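Local coordinates for protein glucosamine-6-phosphate deaminase (PDB 1J5X) that belongs to the SIS-domain proteins, alpha/beta folds in which parallel sheets are flanked by helices, at residues A[220-234]-A[304-318]. Numbering follows the deposited sequence.
Sequences MSEFFGVSLESALKC and DWKSAFLRTVPAQIL
The ring of F223 lies between W305 and R311. W305 turns an edge to one face, in a T-shaped pair with planes at 61°. R311 lays its guanidinium flat on the opposite face, the centres of the two groups 4.2 Å apart. D304 O sits at the F223 ring edge. This is near-parallel helix packing in a SIS-domain protein, beside the parallel sheet that contains strand 214-218. The segments 222-234 and 313-318 of the two helices run the same way, their axes 13° apart. No direct hydrogen bond joins the two segments.

The W305 ring in turn carries the E222 carboxylate over one face, where E222 OE1 lies 3.5 Å from W305 CE3. It meets M220 O at its edge. The E222 carboxylate also forms a salt bridge with R76 of helix 62-78.

CG of F223 stands anti to its carbonyl carbon (chi1 -66°), which carries the ring between W305 and R311. S307 OG accepts from R311 NE, nearly in the guanidinium plane, and helps fix its rotation. R311 NH1 bonds to Q267 OE1 and V293 O, and NH2 to S302 O.

Further along, V226 CG1 packs on R311 CB and T312 CG2. S230 OG lies 3.1 Å from A315 CB and donates to V226 O within its own helix. Two waters bridge the segments. One links E229 OE2 to T312 OG1. The other donates to S230 OG, accepts from A315 N, and donates to R311 O, with 2.6 Å between the water oxygen and R311 O.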
# COMPACT_ATOMS: atom_id res chain seq x y z
N MSE A 220 -7.71 -9.94 -1.43
CA MSE A 220 -8.13 -9.84 -2.82
C MSE A 220 -8.22 -8.41 -3.33
O MSE A 220 -8.52 -7.49 -2.55
CB MSE A 220 -9.55 -10.46 -3.02
CG MSE A 220 -9.53 -11.95 -2.70
SE MSE A 220 -11.43 -12.52 -3.06
CE MSE A 220 -11.15 -14.52 -3.20
N SER A 221 -8.01 -8.27 -4.64
CA SER A 221 -8.15 -7.00 -5.33
C SER A 221 -7.38 -5.89 -4.63
O SER A 221 -6.18 -6.03 -4.49
CB SER A 221 -9.64 -6.65 -5.44
OG SER A 221 -10.33 -7.74 -6.03
N GLU A 222 -8.04 -4.79 -4.26
CA GLU A 222 -7.31 -3.74 -3.53
C GLU A 222 -6.55 -4.31 -2.31
O GLU A 222 -5.43 -3.81 -2.01
CB GLU A 222 -8.22 -2.65 -2.97
CG GLU A 222 -8.78 -1.71 -4.00
CD GLU A 222 -10.11 -2.29 -4.66
OE1 GLU A 222 -10.26 -3.52 -4.79
OE2 GLU A 222 -10.97 -1.50 -5.09
N PHE A 223 -7.12 -5.32 -1.65
CA PHE A 223 -6.44 -5.90 -0.46
C PHE A 223 -5.24 -6.76 -0.81
O PHE A 223 -4.44 -7.10 0.08
CB PHE A 223 -7.44 -6.67 0.39
CG PHE A 223 -8.49 -5.77 1.03
CD1 PHE A 223 -8.44 -4.36 0.86
CD2 PHE A 223 -9.52 -6.36 1.76
CE1 PHE A 223 -9.40 -3.51 1.42
CE2 PHE A 223 -10.51 -5.55 2.33
CZ PHE A 223 -10.46 -4.11 2.16
N PHE A 224 -5.14 -7.17 -2.08
CA PHE A 224 -3.93 -7.88 -2.56
C PHE A 224 -2.84 -6.81 -2.65
O PHE A 224 -1.70 -7.05 -2.25
CB PHE A 224 -4.12 -8.47 -3.97
CG PHE A 224 -2.85 -9.03 -4.53
CD1 PHE A 224 -2.20 -10.07 -3.89
CD2 PHE A 224 -2.27 -8.43 -5.65
CE1 PHE A 224 -0.95 -10.52 -4.32
CE2 PHE A 224 -1.00 -8.89 -6.11
CZ PHE A 224 -0.35 -9.92 -5.43
N GLY A 225 -3.17 -5.63 -3.20
CA GLY A 225 -2.18 -4.55 -3.25
C GLY A 225 -1.70 -4.22 -1.82
O GLY A 225 -0.51 -3.99 -1.56
N VAL A 226 -2.66 -4.20 -0.87
CA VAL A 226 -2.31 -3.91 0.54
C VAL A 226 -1.37 -5.03 1.01
O VAL A 226 -0.44 -4.76 1.78
CB VAL A 226 -3.58 -3.94 1.45
CG1 VAL A 226 -3.20 -3.99 2.92
CG2 VAL A 226 -4.45 -2.68 1.17
N SER A 227 -1.65 -6.25 0.57
CA SER A 227 -0.84 -7.44 0.95
C SER A 227 0.57 -7.36 0.37
O SER A 227 1.56 -7.63 1.06
CB SER A 227 -1.59 -8.71 0.55
OG SER A 227 -2.77 -8.87 1.41
N LEU A 228 0.68 -6.91 -0.89
CA LEU A 228 2.02 -6.79 -1.48
C LEU A 228 2.84 -5.78 -0.72
O LEU A 228 4.05 -6.01 -0.43
CB LEU A 228 1.97 -6.32 -2.93
CG LEU A 228 2.20 -7.32 -4.03
CD1 LEU A 228 2.40 -6.44 -5.30
CD2 LEU A 228 3.43 -8.31 -3.82
N GLU A 229 2.21 -4.64 -0.40
CA GLU A 229 2.87 -3.59 0.34
C GLU A 229 3.22 -4.15 1.76
O GLU A 229 4.34 -3.93 2.26
CB GLU A 229 1.97 -2.34 0.47
CG GLU A 229 2.51 -1.19 1.37
CD GLU A 229 3.86 -0.58 0.91
OE1 GLU A 229 4.41 -1.04 -0.11
OE2 GLU A 229 4.31 0.36 1.59
N SER A 230 2.31 -4.94 2.35
CA SER A 230 2.59 -5.48 3.70
C SER A 230 3.89 -6.35 3.67
O SER A 230 4.79 -6.23 4.54
CB SER A 230 1.43 -6.32 4.15
OG SER A 230 0.33 -5.45 4.44
N ALA A 231 3.98 -7.22 2.69
CA ALA A 231 5.16 -8.06 2.60
C ALA A 231 6.41 -7.24 2.45
O ALA A 231 7.44 -7.52 3.10
CB ALA A 231 5.01 -9.08 1.43
N LEU A 232 6.34 -6.17 1.67
CA LEU A 232 7.54 -5.38 1.46
C LEU A 232 7.98 -4.68 2.75
O LEU A 232 9.20 -4.53 3.04
CB LEU A 232 7.28 -4.34 0.33
CG LEU A 232 8.43 -3.36 0.11
CD1 LEU A 232 9.60 -4.21 -0.36
CD2 LEU A 232 8.14 -2.32 -0.97
N LYS A 233 7.00 -4.24 3.56
CA LYS A 233 7.38 -3.59 4.83
C LYS A 233 8.14 -4.57 5.71
O LYS A 233 9.13 -4.18 6.35
CB LYS A 233 6.15 -3.09 5.60
CG LYS A 233 5.17 -2.17 4.85
CD LYS A 233 5.74 -0.82 4.44
CE LYS A 233 6.68 -0.89 3.17
NZ LYS A 233 6.71 0.43 2.41
N CYS A 234 7.69 -5.81 5.78
CA CYS A 234 8.38 -6.75 6.65
C CYS A 234 9.68 -7.20 6.08
O CYS A 234 10.59 -7.59 6.85
CB CYS A 234 7.53 -7.95 6.95
SG CYS A 234 6.07 -7.41 7.97
N ASP A 304 -15.05 -3.10 3.87
CA ASP A 304 -15.34 -2.45 2.59
C ASP A 304 -13.99 -1.96 2.03
O ASP A 304 -13.07 -1.66 2.82
CB ASP A 304 -16.21 -1.24 2.78
CG ASP A 304 -16.45 -0.53 1.51
OD1 ASP A 304 -15.97 0.61 1.42
OD2 ASP A 304 -17.06 -1.14 0.57
N TRP A 305 -13.95 -1.84 0.71
CA TRP A 305 -12.70 -1.46 0.00
C TRP A 305 -12.08 -0.15 0.46
O TRP A 305 -10.86 0.00 0.37
CB TRP A 305 -12.93 -1.37 -1.51
CG TRP A 305 -13.48 -2.69 -2.07
CD1 TRP A 305 -14.70 -2.87 -2.69
CD2 TRP A 305 -12.81 -3.95 -2.10
NE1 TRP A 305 -14.83 -4.19 -3.11
CE2 TRP A 305 -13.68 -4.88 -2.76
CE3 TRP A 305 -11.57 -4.42 -1.62
CZ2 TRP A 305 -13.34 -6.23 -2.97
CZ3 TRP A 305 -11.24 -5.77 -1.83
CH2 TRP A 305 -12.13 -6.66 -2.51
N LYS A 306 -12.92 0.78 0.92
CA LYS A 306 -12.41 2.08 1.39
C LYS A 306 -11.40 1.94 2.54
O LYS A 306 -10.61 2.85 2.77
CB LYS A 306 -13.58 2.99 1.86
CG LYS A 306 -14.39 3.65 0.71
CD LYS A 306 -15.41 4.67 1.33
CE LYS A 306 -16.50 5.06 0.29
NZ LYS A 306 -17.21 3.91 -0.31
N SER A 307 -11.45 0.85 3.30
CA SER A 307 -10.51 0.71 4.43
C SER A 307 -9.06 0.42 3.93
O SER A 307 -8.16 0.29 4.75
CB SER A 307 -10.94 -0.47 5.34
OG SER A 307 -10.95 -1.68 4.58
N ALA A 308 -8.87 0.28 2.62
CA ALA A 308 -7.54 -0.04 2.09
C ALA A 308 -6.46 0.89 2.59
O ALA A 308 -5.35 0.41 2.87
CB ALA A 308 -7.55 -0.06 0.54
N PHE A 309 -6.78 2.19 2.76
CA PHE A 309 -5.76 3.13 3.19
C PHE A 309 -5.25 2.94 4.65
O PHE A 309 -4.23 3.54 5.06
CB PHE A 309 -6.22 4.55 2.94
CG PHE A 309 -7.24 5.05 3.93
CD1 PHE A 309 -8.60 4.82 3.71
CD2 PHE A 309 -6.84 5.72 5.11
CE1 PHE A 309 -9.54 5.26 4.65
CE2 PHE A 309 -7.75 6.15 6.05
CZ PHE A 309 -9.13 5.92 5.83
N LEU A 310 -5.96 2.14 5.44
CA LEU A 310 -5.50 1.85 6.78
C LEU A 310 -4.90 0.43 6.87
O LEU A 310 -4.24 0.09 7.85
CB LEU A 310 -6.67 1.84 7.75
CG LEU A 310 -7.44 3.13 8.05
CD1 LEU A 310 -8.67 2.79 8.94
CD2 LEU A 310 -6.49 4.09 8.81
N ARG A 311 -5.19 -0.43 5.89
CA ARG A 311 -4.83 -1.82 6.08
C ARG A 311 -3.39 -2.29 6.01
O ARG A 311 -3.15 -3.49 6.22
CB ARG A 311 -5.72 -2.75 5.25
CG ARG A 311 -7.20 -2.87 5.86
CD ARG A 311 -8.14 -3.47 4.81
NE ARG A 311 -9.47 -3.84 5.36
CZ ARG A 311 -9.78 -5.06 5.79
NH1 ARG A 311 -8.87 -6.05 5.75
NH2 ARG A 311 -11.04 -5.31 6.24
N THR A 312 -2.47 -1.40 5.69
CA THR A 312 -1.04 -1.82 5.76
C THR A 312 -0.49 -1.50 7.17
O THR A 312 0.61 -1.91 7.53
CB THR A 312 -0.12 -1.16 4.69
OG1 THR A 312 -0.04 0.25 4.86
CG2 THR A 312 -0.65 -1.48 3.27
N VAL A 313 -1.25 -0.81 7.98
CA VAL A 313 -0.77 -0.47 9.33
C VAL A 313 -0.40 -1.72 10.16
O VAL A 313 0.67 -1.77 10.79
CB VAL A 313 -1.83 0.38 10.08
CG1 VAL A 313 -1.46 0.54 11.57
CG2 VAL A 313 -1.92 1.74 9.45
N PRO A 314 -1.25 -2.73 10.20
CA PRO A 314 -0.88 -3.92 10.97
C PRO A 314 0.49 -4.49 10.52
O PRO A 314 1.32 -4.85 11.33
CB PRO A 314 -2.00 -4.88 10.67
CG PRO A 314 -3.22 -3.95 10.54
CD PRO A 314 -2.65 -2.84 9.68
N ALA A 315 0.70 -4.59 9.19
CA ALA A 315 1.99 -5.13 8.71
C ALA A 315 3.17 -4.21 9.00
O ALA A 315 4.28 -4.70 9.25
CB ALA A 315 1.88 -5.44 7.15
N GLN A 316 2.97 -2.89 9.01
CA GLN A 316 4.07 -1.96 9.35
C GLN A 316 4.44 -2.20 10.84
O GLN A 316 5.59 -2.11 11.21
CB GLN A 316 3.63 -0.53 9.26
CG GLN A 316 3.29 -0.02 7.85
CD GLN A 316 2.64 1.36 7.91
OE1 GLN A 316 3.00 2.16 8.71
NE2 GLN A 316 1.66 1.62 7.05
N ILE A 317 3.43 -2.42 11.68
CA ILE A 317 3.66 -2.69 13.10
C ILE A 317 4.33 -4.06 13.28
O ILE A 317 5.23 -4.22 14.11
CB ILE A 317 2.31 -2.58 13.92
CG1 ILE A 317 1.86 -1.13 13.95
CG2 ILE A 317 2.46 -3.18 15.35
CD1 ILE A 317 0.41 -0.92 14.58
N LEU A 318 3.91 -5.04 12.49
CA LEU A 318 4.52 -6.35 12.55
C LEU A 318 5.99 -6.19 12.16
O LEU A 318 6.89 -6.69 12.85
CB LEU A 318 3.86 -7.31 11.56
CG LEU A 318 4.53 -8.70 11.47
CD1 LEU A 318 4.44 -9.49 12.83
CD2 LEU A 318 3.79 -9.48 10.42
O HOH W 1 2.69 1.10 3.96
O HOH W 2 -1.28 -5.07 6.96